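Local atomic coordinates of colicin-D (Escherichia coli, PDB entry 5ZNM), a protein that inhibits protein synthesis in Escherichia coli and close relatives as a plasmid-encoded toxin whose C-terminal domain is a tRNase. Residues 326-331 with 346-351; 354-359 with 367-372; 262-267 with 277-282; 46-51 with 123-128. One frame throughout, in Å; residues are numbered along the deposited sequence.

Contact 1: residues 326-331 with 346-351; sequences EHLSDK and KVYFNP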
loop_
_atom_site.group_PDB
_atom_site.type_symbol
_atom_site.label_atom_id
_atom_site.label_comp_id
_atom_site.label_asym_id
_atom_site.label_seq_id
_atom_site.Cartn_x
_atom_site.Cartn_y
_atom_site.Cartn_z
ATOM N N GLU A 326 24.467 -31.289 11.549
ATOM C CA GLU A 326 24.591 -32.657 12.068
ATOM C C GLU A 326 25.048 -32.661 13.526
ATOM O O GLU A 326 24.572 -33.473 14.338
ATOM C CB GLU A 326 25.566 -33.474 11.204
ATOM C CG GLU A 326 25.021 -33.816 9.793
ATOM C CD GLU A 326 26.044 -34.515 8.883
ATOM O OE1 GLU A 326 27.110 -34.950 9.379
ATOM O OE2 GLU A 326 25.781 -34.614 7.659
ATOM N N HIS A 327 25.989 -31.774 13.868
ATOM C CA HIS A 327 26.423 -31.618 15.254
ATOM C C HIS A 327 25.260 -31.190 16.145
ATOM O O HIS A 327 25.030 -31.771 17.214
ATOM C CB HIS A 327 27.562 -30.584 15.320
ATOM C CG HIS A 327 27.912 -30.137 16.706
ATOM N ND1 HIS A 327 28.850 -30.786 17.483
ATOM C CD2 HIS A 327 27.480 -29.082 17.440
ATOM C CE1 HIS A 327 28.971 -30.158 18.638
ATOM N NE2 HIS A 327 28.151 -29.123 18.640
ATOM N N LEU A 328 24.503 -30.179 15.715
ATOM C CA LEU A 328 23.407 -29.693 16.550
ATOM C C LEU A 328 22.265 -30.689 16.656
ATOM O O LEU A 328 21.499 -30.625 17.622
ATOM C CB LEU A 328 22.874 -28.373 16.014
ATOM C CG LEU A 328 23.827 -27.178 16.110
ATOM C CD1 LEU A 328 23.204 -26.011 15.359
ATOM C CD2 LEU A 328 24.122 -26.801 17.572
ATOM N N SER A 329 22.133 -31.603 15.692
ATOM C CA SER A 329 21.046 -32.582 15.714
ATOM C C SER A 329 21.420 -33.857 16.445
ATOM O O SER A 329 20.529 -34.649 16.776
ATOM C CB SER A 329 20.617 -32.956 14.288
ATOM O OG SER A 329 20.154 -31.811 13.591
ATOM N N ASP A 330 22.710 -34.076 16.677
ATOM C CA ASP A 330 23.170 -35.304 17.310
ATOM C C ASP A 330 22.558 -35.409 18.699
ATOM O O ASP A 330 22.534 -34.435 19.460
ATOM C CB ASP A 330 24.701 -35.300 17.358
ATOM C CG ASP A 330 25.299 -36.554 17.991
ATOM O OD1 ASP A 330 24.702 -37.159 18.905
ATOM O OD2 ASP A 330 26.415 -36.922 17.577
ATOM N N LYS A 331 22.022 -36.591 19.012
ATOM C CA LYS A 331 21.343 -36.775 20.289
ATOM C C LYS A 331 22.289 -36.602 21.469
ATOM O O LYS A 331 21.841 -36.270 22.572
ATOM C CB LYS A 331 20.691 -38.158 20.342
ATOM C CG LYS A 331 21.709 -39.292 20.365
ATOM C CD LYS A 331 21.066 -40.621 20.719
ATOM C CE LYS A 331 22.101 -41.727 20.789
ATOM N NZ LYS A 331 21.490 -43.049 20.476
ATOM N N LYS A 346 24.829 -19.325 23.602
ATOM C CA LYS A 346 24.773 -20.682 24.121
ATOM C C LYS A 346 25.792 -21.518 23.370
ATOM O O LYS A 346 25.980 -21.328 22.162
ATOM C CB LYS A 346 23.379 -21.279 23.956
ATOM C CG LYS A 346 22.303 -20.544 24.732
ATOM C CD LYS A 346 20.959 -21.222 24.533
ATOM C CE LYS A 346 19.853 -20.444 25.225
ATOM N NZ LYS A 346 19.926 -20.613 26.695
ATOM N N VAL A 347 26.452 -22.439 24.078
ATOM C CA VAL A 347 27.453 -23.325 23.483
ATOM C C VAL A 347 26.890 -24.740 23.473
ATOM O O VAL A 347 26.356 -25.206 24.489
ATOM C CB VAL A 347 28.799 -23.269 24.238
ATOM C CG1 VAL A 347 29.785 -24.221 23.616
ATOM C CG2 VAL A 347 29.385 -21.832 24.249
ATOM N N TYR A 348 27.019 -25.426 22.338
ATOM C CA TYR A 348 26.505 -26.782 22.158
ATOM C C TYR A 348 27.688 -27.715 21.967
ATOM O O TYR A 348 28.450 -27.568 21.007
ATOM C CB TYR A 348 25.523 -26.859 20.981
ATOM C CG TYR A 348 24.293 -26.048 21.302
ATOM C CD1 TYR A 348 23.290 -26.566 22.116
ATOM C CD2 TYR A 348 24.160 -24.749 20.843
ATOM C CE1 TYR A 348 22.180 -25.804 22.447
ATOM C CE2 TYR A 348 23.054 -23.988 21.163
ATOM C CZ TYR A 348 22.074 -24.520 21.964
ATOM O OH TYR A 348 20.976 -23.754 22.283
ATOM N N PHE A 349 27.862 -28.635 22.910
ATOM C CA PHE A 349 29.058 -29.465 23.015
ATOM C C PHE A 349 28.718 -30.912 22.697
ATOM O O PHE A 349 27.667 -31.413 23.114
ATOM C CB PHE A 349 29.638 -29.363 24.429
ATOM C CG PHE A 349 30.795 -30.291 24.691
ATOM C CD1 PHE A 349 32.007 -30.106 24.052
ATOM C CD2 PHE A 349 30.669 -31.333 25.593
ATOM C CE1 PHE A 349 33.104 -30.950 24.330
ATOM C CE2 PHE A 349 31.753 -32.193 25.865
ATOM C CZ PHE A 349 32.968 -31.990 25.233
ATOM N N ASN A 350 29.600 -31.585 21.951
ATOM C CA ASN A 350 29.457 -33.024 21.748
ATOM C C ASN A 350 30.581 -33.749 22.467
ATOM O O ASN A 350 31.751 -33.492 22.173
ATOM C CB ASN A 350 29.460 -33.376 20.258
ATOM C CG ASN A 350 29.166 -34.837 20.020
ATOM O OD1 ASN A 350 30.046 -35.681 20.165
ATOM N ND2 ASN A 350 27.924 -35.145 19.665
ATOM N N PRO A 351 30.295 -34.663 23.401
ATOM C CA PRO A 351 31.370 -35.303 24.168
ATOM C C PRO A 351 32.155 -36.358 23.398
ATOM O O PRO A 351 33.176 -36.826 23.907
ATOM C CB PRO A 351 30.620 -35.942 25.346
ATOM C CG PRO A 351 29.236 -36.183 24.816
ATOM C CD PRO A 351 28.956 -35.044 23.881
#

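Contact 2: residues 354-359 with 367-372; sequences MNVVII and SGWKIN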
loop_
_atom_site.group_PDB
_atom_site.type_symbol
_atom_site.label_atom_id
_atom_site.label_comp_id
_atom_site.label_asym_id
_atom_site.label_seq_id
_atom_site.Cartn_x
_atom_site.Cartn_y
_atom_site.Cartn_z
ATOM N N MET A 354 34.140 -33.899 20.697
ATOM C CA MET A 354 34.661 -32.765 21.465
ATOM C C MET A 354 34.460 -31.432 20.764
ATOM O O MET A 354 35.089 -30.435 21.135
ATOM C CB MET A 354 36.141 -32.949 21.824
ATOM C CG MET A 354 36.421 -34.261 22.519
ATOM S SD MET A 354 35.896 -34.251 24.233
ATOM C CE MET A 354 37.067 -33.074 24.912
ATOM N N ASN A 355 33.561 -31.367 19.783
ATOM C CA ASN A 355 33.309 -30.114 19.088
ATOM C C ASN A 355 32.349 -29.236 19.881
ATOM O O ASN A 355 31.461 -29.725 20.587
ATOM C CB ASN A 355 32.753 -30.382 17.684
ATOM C CG ASN A 355 33.835 -30.834 16.714
ATOM O OD1 ASN A 355 35.026 -30.667 16.988
ATOM N ND2 ASN A 355 33.431 -31.408 15.570
ATOM N N VAL A 356 32.550 -27.926 19.774
ATOM C CA VAL A 356 31.586 -26.944 20.248
ATOM C C VAL A 356 31.090 -26.144 19.058
ATOM O O VAL A 356 31.826 -25.922 18.091
ATOM C CB VAL A 356 32.193 -25.986 21.298
ATOM C CG1 VAL A 356 32.498 -26.738 22.585
ATOM C CG2 VAL A 356 33.470 -25.353 20.733
ATOM N N VAL A 357 29.836 -25.693 19.146
ATOM C CA VAL A 357 29.267 -24.724 18.211
ATOM C C VAL A 357 28.627 -23.619 19.045
ATOM O O VAL A 357 27.893 -23.911 19.999
ATOM C CB VAL A 357 28.236 -25.361 17.259
ATOM C CG1 VAL A 357 27.416 -24.270 16.535
ATOM C CG2 VAL A 357 28.940 -26.313 16.244
ATOM N N ILE A 358 28.936 -22.359 18.711
ATOM C CA ILE A 358 28.429 -21.189 19.431
ATOM C C ILE A 358 27.252 -20.591 18.676
ATOM O O ILE A 358 27.378 -20.236 17.499
ATOM C CB ILE A 358 29.515 -20.117 19.619
ATOM C CG1 ILE A 358 30.787 -20.693 20.241
ATOM C CG2 ILE A 358 28.938 -18.898 20.450
ATOM C CD1 ILE A 358 31.998 -19.773 20.022
ATOM N N ILE A 359 26.141 -20.395 19.379
ATOM C CA ILE A 359 24.949 -19.751 18.843
ATOM C C ILE A 359 24.726 -18.461 19.625
ATOM O O ILE A 359 24.636 -18.489 20.856
ATOM C CB ILE A 359 23.713 -20.664 18.952
ATOM C CG1 ILE A 359 23.984 -22.024 18.304
ATOM C CG2 ILE A 359 22.498 -20.004 18.299
ATOM C CD1 ILE A 359 24.218 -21.946 16.813
ATOM N N SER A 367 30.409 -19.481 15.519
ATOM C CA SER A 367 31.639 -20.195 15.203
ATOM C C SER A 367 31.564 -21.572 15.855
ATOM O O SER A 367 30.617 -21.886 16.580
ATOM C CB SER A 367 32.876 -19.429 15.699
ATOM O OG SER A 367 34.039 -19.977 15.118
ATOM N N GLY A 368 32.584 -22.382 15.591
ATOM C CA GLY A 368 32.731 -23.660 16.261
ATOM C C GLY A 368 34.104 -24.234 15.995
ATOM O O GLY A 368 34.792 -23.830 15.049
ATOM N N TRP A 369 34.483 -25.208 16.824
ATOM C CA TRP A 369 35.815 -25.800 16.750
ATOM C C TRP A 369 35.885 -26.984 17.702
ATOM O O TRP A 369 34.941 -27.265 18.451
ATOM C CB TRP A 369 36.921 -24.779 17.067
ATOM C CG TRP A 369 36.874 -24.130 18.445
ATOM C CD1 TRP A 369 37.371 -24.641 19.619
ATOM C CD2 TRP A 369 36.355 -22.828 18.765
ATOM N NE1 TRP A 369 37.177 -23.738 20.647
ATOM C CE2 TRP A 369 36.551 -22.624 20.149
ATOM C CE3 TRP A 369 35.729 -21.823 18.017
ATOM C CZ2 TRP A 369 36.148 -21.451 20.800
ATOM C CZ3 TRP A 369 35.327 -20.648 18.671
ATOM C CH2 TRP A 369 35.536 -20.483 20.047
ATOM N N LYS A 370 37.013 -27.700 17.641
ATOM C CA LYS A 370 37.232 -28.870 18.489
ATOM C C LYS A 370 37.967 -28.474 19.765
ATOM O O LYS A 370 39.027 -27.844 19.710
ATOM C CB LYS A 370 38.030 -29.952 17.749
ATOM C CG LYS A 370 38.090 -31.289 18.513
ATOM C CD LYS A 370 38.732 -32.420 17.692
ATOM C CE LYS A 370 38.019 -32.638 16.344
ATOM N NZ LYS A 370 36.537 -32.966 16.452
ATOM N N ILE A 371 37.408 -28.874 20.908
ATOM C CA ILE A 371 38.041 -28.641 22.204
ATOM C C ILE A 371 39.268 -29.539 22.342
ATOM O O ILE A 371 39.212 -30.743 22.048
ATOM C CB ILE A 371 37.053 -28.924 23.348
ATOM C CG1 ILE A 371 35.842 -27.995 23.287
ATOM C CG2 ILE A 371 37.770 -28.838 24.706
ATOM C CD1 ILE A 371 36.216 -26.527 23.365
ATOM N N ASN A 372 40.380 -28.957 22.808
ATOM C CA ASN A 372 41.564 -29.713 23.205
ATOM C C ASN A 372 41.526 -29.901 24.722
ATOM O O ASN A 372 41.823 -28.949 25.472
ATOM C CB ASN A 372 42.846 -28.983 22.780
ATOM C CG ASN A 372 44.127 -29.732 23.193
ATOM O OD1 ASN A 372 44.076 -30.756 23.859
ATOM N ND2 ASN A 372 45.269 -29.221 22.775
#

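Contact 3: residues 262-267 with 277-282; sequences FIYWRP and VYVMLN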
loop_
_atom_site.group_PDB
_atom_site.type_symbol
_atom_site.label_atom_id
_atom_site.label_comp_id
_atom_site.label_asym_id
_atom_site.label_seq_id
_atom_site.Cartn_x
_atom_site.Cartn_y
_atom_site.Cartn_z
ATOM N N PHE A 262 11.526 -17.075 -9.566
ATOM C CA PHE A 262 10.630 -17.562 -10.604
ATOM C C PHE A 262 9.585 -16.496 -10.889
ATOM O O PHE A 262 9.514 -15.471 -10.210
ATOM C CB PHE A 262 9.967 -18.885 -10.194
ATOM C CG PHE A 262 9.060 -18.782 -8.980
ATOM C CD1 PHE A 262 9.579 -18.896 -7.692
ATOM C CD2 PHE A 262 7.681 -18.605 -9.135
ATOM C CE1 PHE A 262 8.759 -18.825 -6.581
ATOM C CE2 PHE A 262 6.846 -18.526 -8.035
ATOM C CZ PHE A 262 7.385 -18.637 -6.744
ATOM N N ILE A 263 8.774 -16.754 -11.907
ATOM C CA ILE A 263 7.626 -15.918 -12.235
ATOM C C ILE A 263 6.379 -16.795 -12.198
ATOM O O ILE A 263 6.425 -17.968 -12.595
ATOM C CB ILE A 263 7.820 -15.245 -13.611
ATOM C CG1 ILE A 263 8.936 -14.196 -13.501
ATOM C CG2 ILE A 263 6.524 -14.604 -14.111
ATOM C CD1 ILE A 263 9.439 -13.680 -14.821
ATOM N N TYR A 264 5.288 -16.258 -11.652
ATOM C CA TYR A 264 3.984 -16.901 -11.789
ATOM C C TYR A 264 2.949 -15.827 -12.116
ATOM O O TYR A 264 3.210 -14.622 -12.004
ATOM C CB TYR A 264 3.598 -17.696 -10.532
ATOM C CG TYR A 264 2.965 -16.884 -9.431
ATOM C CD1 TYR A 264 3.685 -15.901 -8.749
ATOM C CD2 TYR A 264 1.645 -17.088 -9.076
ATOM C CE1 TYR A 264 3.098 -15.151 -7.739
ATOM C CE2 TYR A 264 1.048 -16.338 -8.077
ATOM C CZ TYR A 264 1.772 -15.379 -7.409
ATOM O OH TYR A 264 1.154 -14.640 -6.416
ATOM N N TRP A 265 1.764 -16.273 -12.538
ATOM C CA TRP A 265 0.675 -15.372 -12.910
ATOM C C TRP A 265 -0.431 -15.402 -11.860
ATOM O O TRP A 265 -0.743 -16.468 -11.326
ATOM C CB TRP A 265 0.078 -15.770 -14.259
ATOM C CG TRP A 265 1.008 -15.634 -15.394
ATOM C CD1 TRP A 265 1.866 -16.587 -15.870
ATOM C CD2 TRP A 265 1.186 -14.480 -16.215
ATOM N NE1 TRP A 265 2.565 -16.094 -16.939
ATOM C CE2 TRP A 265 2.166 -14.803 -17.175
ATOM C CE3 TRP A 265 0.605 -13.202 -16.236
ATOM C CZ2 TRP A 265 2.588 -13.900 -18.144
ATOM C CZ3 TRP A 265 1.020 -12.302 -17.203
ATOM C CH2 TRP A 265 2.009 -12.658 -18.146
ATOM N N ARG A 266 -1.024 -14.246 -11.573
ATOM C CA ARG A 266 -2.214 -14.115 -10.744
ATOM C C ARG A 266 -3.218 -13.232 -11.462
ATOM O O ARG A 266 -2.856 -12.492 -12.385
ATOM C CB ARG A 266 -1.921 -13.518 -9.353
ATOM C CG ARG A 266 -1.337 -12.100 -9.369
ATOM C CD ARG A 266 -0.967 -11.620 -7.931
ATOM N NE ARG A 266 -0.188 -10.388 -7.968
ATOM C CZ ARG A 266 0.719 -10.040 -7.055
ATOM N NH1 ARG A 266 0.960 -10.829 -6.016
ATOM N NH2 ARG A 266 1.398 -8.909 -7.195
ATOM N N PRO A 267 -4.494 -13.293 -11.076
ATOM C CA PRO A 267 -5.474 -12.390 -11.690
ATOM C C PRO A 267 -5.098 -10.937 -11.445
ATOM O O PRO A 267 -4.458 -10.590 -10.442
ATOM C CB PRO A 267 -6.794 -12.760 -11.001
ATOM C CG PRO A 267 -6.615 -14.183 -10.544
ATOM C CD PRO A 267 -5.131 -14.248 -10.149
ATOM N N VAL A 277 4.095 -12.000 -11.777
ATOM C CA VAL A 277 4.715 -11.687 -10.496
ATOM C C VAL A 277 6.090 -12.347 -10.466
ATOM O O VAL A 277 6.208 -13.552 -10.712
ATOM C CB VAL A 277 3.851 -12.195 -9.326
ATOM C CG1 VAL A 277 4.431 -11.778 -7.980
ATOM C CG2 VAL A 277 2.414 -11.720 -9.464
ATOM N N TYR A 278 7.117 -11.567 -10.147
ATOM C CA TYR A 278 8.478 -12.075 -10.007
ATOM C C TYR A 278 8.731 -12.336 -8.530
ATOM O O TYR A 278 8.439 -11.480 -7.691
ATOM C CB TYR A 278 9.484 -11.077 -10.588
ATOM C CG TYR A 278 10.941 -11.451 -10.392
ATOM C CD1 TYR A 278 11.444 -12.667 -10.847
ATOM C CD2 TYR A 278 11.822 -10.573 -9.770
ATOM C CE1 TYR A 278 12.775 -13.001 -10.679
ATOM C CE2 TYR A 278 13.172 -10.907 -9.586
ATOM C CZ TYR A 278 13.633 -12.120 -10.045
ATOM O OH TYR A 278 14.954 -12.450 -9.876
ATOM N N VAL A 279 9.237 -13.526 -8.211
ATOM C CA VAL A 279 9.353 -13.986 -6.836
ATOM C C VAL A 279 10.800 -14.405 -6.581
ATOM O O VAL A 279 11.414 -15.082 -7.416
ATOM C CB VAL A 279 8.377 -15.146 -6.561
ATOM C CG1 VAL A 279 8.477 -15.589 -5.111
ATOM C CG2 VAL A 279 6.934 -14.720 -6.901
ATOM N N MET A 280 11.351 -13.978 -5.447
ATOM C CA MET A 280 12.753 -14.225 -5.107
ATOM C C MET A 280 12.816 -14.843 -3.723
ATOM O O MET A 280 12.114 -14.400 -2.810
ATOM C CB MET A 280 13.587 -12.923 -5.114
ATOM C CG MET A 280 13.669 -12.213 -6.447
ATOM S SD MET A 280 13.841 -10.422 -6.288
ATOM C CE MET A 280 12.149 -9.843 -6.391
ATOM N N LEU A 281 13.662 -15.855 -3.563
ATOM C CA LEU A 281 13.784 -16.551 -2.297
ATOM C C LEU A 281 15.185 -16.354 -1.730
ATOM O O LEU A 281 16.101 -15.894 -2.416
ATOM C CB LEU A 281 13.471 -18.048 -2.439
ATOM C CG LEU A 281 12.020 -18.454 -2.156
ATOM C CD1 LEU A 281 11.148 -18.125 -3.329
ATOM C CD2 LEU A 281 11.904 -19.932 -1.804
ATOM N N ASN A 282 15.325 -16.648 -0.443
ATOM C CA ASN A 282 16.645 -16.574 0.170
ATOM C C ASN A 282 17.577 -17.613 -0.438
ATOM O O ASN A 282 17.160 -18.714 -0.826
ATOM C CB ASN A 282 16.562 -16.798 1.687
ATOM C CG ASN A 282 15.954 -18.133 2.044
ATOM O OD1 ASN A 282 14.729 -18.288 2.013
ATOM N ND2 ASN A 282 16.802 -19.113 2.388
#

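Contact 4: residues 46-51 with 123-128; sequences GALVLN and NLEAMF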
loop_
_atom_site.group_PDB
_atom_site.type_symbol
_atom_site.label_atom_id
_atom_site.label_comp_id
_atom_site.label_asym_id
_atom_site.label_seq_id
_atom_site.Cartn_x
_atom_site.Cartn_y
_atom_site.Cartn_z
ATOM N N GLY A 46 6.812 -23.593 8.944
ATOM C CA GLY A 46 7.686 -23.303 7.821
ATOM C C GLY A 46 6.964 -22.919 6.540
ATOM O O GLY A 46 7.534 -23.021 5.448
ATOM N N ALA A 47 5.715 -22.474 6.657
ATOM C CA ALA A 47 4.944 -22.106 5.476
ATOM C C ALA A 47 5.412 -20.767 4.924
ATOM O O ALA A 47 5.672 -19.821 5.673
ATOM C CB ALA A 47 3.453 -22.036 5.809
ATOM N N LEU A 48 5.540 -20.698 3.601
ATOM C CA LEU A 48 5.740 -19.450 2.874
ATOM C C LEU A 48 4.513 -19.237 2.008
ATOM O O LEU A 48 4.171 -20.105 1.198
ATOM C CB LEU A 48 6.986 -19.504 1.995
ATOM C CG LEU A 48 8.366 -19.392 2.630
ATOM C CD1 LEU A 48 9.385 -19.729 1.556
ATOM C CD2 LEU A 48 8.583 -17.977 3.162
ATOM N N VAL A 49 3.853 -18.093 2.171
ATOM C CA VAL A 49 2.602 -17.826 1.473
ATOM C C VAL A 49 2.763 -16.600 0.583
ATOM O O VAL A 49 3.264 -15.554 1.026
ATOM C CB VAL A 49 1.434 -17.628 2.456
ATOM C CG1 VAL A 49 0.101 -17.431 1.692
ATOM C CG2 VAL A 49 1.368 -18.790 3.432
ATOM N N LEU A 50 2.342 -16.747 -0.671
ATOM C CA LEU A 50 2.066 -15.654 -1.590
ATOM C C LEU A 50 0.577 -15.331 -1.551
ATOM O O LEU A 50 -0.261 -16.237 -1.608
ATOM C CB LEU A 50 2.454 -16.036 -3.020
ATOM C CG LEU A 50 3.926 -16.218 -3.345
ATOM C CD1 LEU A 50 4.095 -17.062 -4.603
ATOM C CD2 LEU A 50 4.556 -14.832 -3.506
ATOM N N ASN A 51 0.243 -14.052 -1.470
ATOM C CA ASN A 51 -1.141 -13.630 -1.598
ATOM C C ASN A 51 -1.385 -13.151 -3.022
ATOM O O ASN A 51 -0.514 -12.526 -3.629
ATOM C CB ASN A 51 -1.474 -12.523 -0.595
ATOM C CG ASN A 51 -1.526 -13.032 0.826
ATOM O OD1 ASN A 51 -1.755 -14.226 1.060
ATOM N ND2 ASN A 51 -1.325 -12.127 1.792
ATOM N N ASN A 123 16.163 -22.828 9.845
ATOM C CA ASN A 123 15.237 -22.053 10.663
ATOM C C ASN A 123 14.303 -21.211 9.805
ATOM O O ASN A 123 13.121 -21.516 9.672
ATOM C CB ASN A 123 15.996 -21.131 11.633
ATOM C CG ASN A 123 15.909 -21.589 13.080
ATOM O OD1 ASN A 123 15.976 -22.746 13.384
ATOM N ND2 ASN A 123 15.757 -20.680 13.987
ATOM N N LEU A 124 14.864 -20.169 9.198
ATOM C CA LEU A 124 14.119 -19.003 8.736
ATOM C C LEU A 124 14.311 -18.824 7.233
ATOM O O LEU A 124 15.442 -18.651 6.766
ATOM C CB LEU A 124 14.597 -17.774 9.515
ATOM C CG LEU A 124 14.076 -16.350 9.349
ATOM C CD1 LEU A 124 14.732 -15.643 8.165
ATOM C CD2 LEU A 124 12.553 -16.334 9.239
ATOM N N GLU A 125 13.215 -18.857 6.475
ATOM C CA GLU A 125 13.256 -18.620 5.038
ATOM C C GLU A 125 12.414 -17.392 4.698
ATOM O O GLU A 125 11.523 -16.998 5.456
ATOM C CB GLU A 125 12.775 -19.858 4.252
ATOM C CG GLU A 125 13.589 -21.149 4.565
ATOM C CD GLU A 125 13.348 -22.276 3.552
ATOM O OE1 GLU A 125 12.497 -22.117 2.662
ATOM O OE2 GLU A 125 14.018 -23.320 3.632
ATOM N N ALA A 126 12.703 -16.785 3.541
ATOM C CA ALA A 126 12.093 -15.512 3.167
ATOM C C ALA A 126 11.812 -15.464 1.670
ATOM O O ALA A 126 12.462 -16.138 0.865
ATOM C CB ALA A 126 12.976 -14.318 3.562
ATOM N N MET A 127 10.858 -14.606 1.303
ATOM C CA MET A 127 10.326 -14.578 -0.052
ATOM C C MET A 127 9.845 -13.165 -0.341
ATOM O O MET A 127 9.062 -12.608 0.431
ATOM C CB MET A 127 9.178 -15.584 -0.205
ATOM C CG MET A 127 8.548 -15.628 -1.589
ATOM S SD MET A 127 7.346 -16.984 -1.728
ATOM C CE MET A 127 6.179 -16.490 -0.469
ATOM N N PHE A 128 10.340 -12.589 -1.428
ATOM C CA PHE A 128 10.023 -11.223 -1.825
ATOM C C PHE A 128 9.447 -11.249 -3.230
ATOM O O PHE A 128 9.963 -11.957 -4.100
ATOM C CB PHE A 128 11.281 -10.340 -1.784
ATOM C CG PHE A 128 11.012 -8.883 -2.059
ATOM C CD1 PHE A 128 10.429 -8.075 -1.095
ATOM C CD2 PHE A 128 11.339 -8.324 -3.281
ATOM C CE1 PHE A 128 10.177 -6.727 -1.351
ATOM C CE2 PHE A 128 11.089 -6.973 -3.539
ATOM C CZ PHE A 128 10.508 -6.183 -2.576
#

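Contact 1: residues 326-331 with 346-351
In the C-terminal tRNase domain, H327 on the last turn of helix 314-329 docks onto Y348 of strand 346-349, tying helix to sheet. The evidence is a hydrogen bond from H327 NE2 to Y348 O of 2.8 Å with an N-H...O angle of 158°. The oxygen sits at the ring edge, in the imidazole plane, whereas the donor stands well above the carbonyl plane. CE1 of the same ring rests on N350 CB at 3.6 Å. Beside it, L328 CD2 touches Y348 CB at 3.7 Å, the two side chains crossing at about a right angle. D330, first residue past the helix, takes a weak hydrogen bond from N350 ND2 to its OD2 (3.1 Å), and ND2 is also hydrogen-bonded to T333 OG1. D330 OD1 accepts D332 N, and N350 OD1 accepts N352 N and T353 N. H327 also packs on V357 of strand 355-359, while F349, turned away from helix 314-329, meets L382 of helix 376-384; the sheet thus lies between two helices.

Contact 2: residues 354-359 with 367-372
V356 and W369 form a hydrogen-bonded pair in the antiparallel hairpin of strands 355-359 and 365-370, whose short axes approach to 4.6 Å with directions 170° apart. V356 N reaches W369 O at 2.8 Å, and W369 N returns to V356 O at 3.0 Å. N355 with K370 and V357 with G368 are the flanking non-hydrogen-bonded pairs. Past the paired residues the backbones stay joined, because I371 N donates to M354 O at 2.8 Å. With CG between the backbone N and carbonyl carbon (chi1 60°), the indole of W369 presents one face to V356, whose CG2 sits over the five-membered ring, 4.0 Å from its centroid and only 7° off the normal, a CH-pi contact. I358 CD1 meets the far end of the indole at W369 CH2 (3.6 Å), and V356 CG1 meets I371 CG1 at 3.6 Å. The other face is polar at N355: K370, its chain bent at chi3 and chi4, brings NZ back to N355 OD1 at 2.8 Å, above the plane of that amide. NZ has a second acceptor in T353 O, and N355 ND2 is held by D304 O. V357 lies against I324 of helix 314-329, whereas V356 and I371 pack on Y381 of helix 376-384; V357 also bonds through its backbone to Y348 on the next strand.

Contact 3: residues 262-267 with 277-282
F262 with V279 and Y264 with V277 are successive hydrogen-bonded pairs of a twisted antiparallel hairpin, strands 262-267 and 274-281, in the central domain. Both pairs exchange two backbone bonds, and the short axes run 140° apart. V279 N lies 2.8 Å from F262 O. The longest of the four bonds joins Y264 N to V277 O at 3.0 Å. The dense packing lies on the face of these four residues. F262 has CG between its backbone N and carbonyl carbon (chi1 64°), and V279 CB sits over its ring, 3.8 Å from the centroid, in a CH-pi contact; L281 CD1 comes to the ring edge. Y264 lies side by side with V277, its CE1 3.4 Å from V277 CB. Farther along, V277 CG2 presses on one face of the R266 guanidinium, 3.3 Å from NE. The face of I263 and Y278 is looser, though also buried: I263 CG1 meets the edge of the tyrosine ring at CD1, 4.0 Å away, and the two side chains cross at about a right angle. At the tip of the ring, Y278 OH is hydrogen-bonded to D261 OD2 and G155 N. R266 spends its polar atoms elsewhere, NE in a salt bridge with E275 and NH2 on S56 O. With its rim bonded in this way, the guanidinium can give a face to V277; E275 probably offsets much of the cost of burying its charge.

Contact 4: residues 46-51 with 123-128
M127 bridges two sheets of the central domain, reaching from strand 126-131 in the five-stranded antiparallel sheet to L48 and L50 at strand 49-51, an outermost strand of a mixed sheet. Its CB lies 4.2 Å from L48 CD2. CG, anti to the backbone N, has no atom of 46-51 within that distance. SD meets the L50 side chain crosswise, 3.9 Å from both CG and CD2 of L50. The bend at chi3 (61°) swings CE between the leucines, 3.7 Å from L50 CG and 4.0 Å from L48 CB. At the other end L48 CD2 rests near E125 O (3.9 Å), while E125 OE1 is engaged in a salt bridge with R207 NE. I209 of strand 207-212 and V279 of strand 274-281 also touch M127. All contact across the two segments is van der Waals, with the methyl CE of M127 ending 3.4 Å from V49 O.

Overall arrangement
Contacts 3 and 4 belong to the central domain and contacts 1 and 2 to the tRNase domain; the centres of contacts 2 and 3 lie about 40 Å apart. Within each domain the pair is physically joined. Strands 346-349 and 355-359 are sheet neighbours, and H327 of contact 1 touches N355 and V357 of contact 2. Likewise M280 N bonds to F128 O, linking contact 3 to contact 4. Contacts 2 and 3 are both hairpins resting on backbone bonds, but contact 2 adds a lysine-asparagine bond at an exposed residue, whereas contact 3 is wholly buried. Contact 4 joins two sheets through apolar side chains. Contact 1, only partly buried, rests on one helix-to-strand hydrogen bond, helped by a weak one between loop residues and a leucine contact.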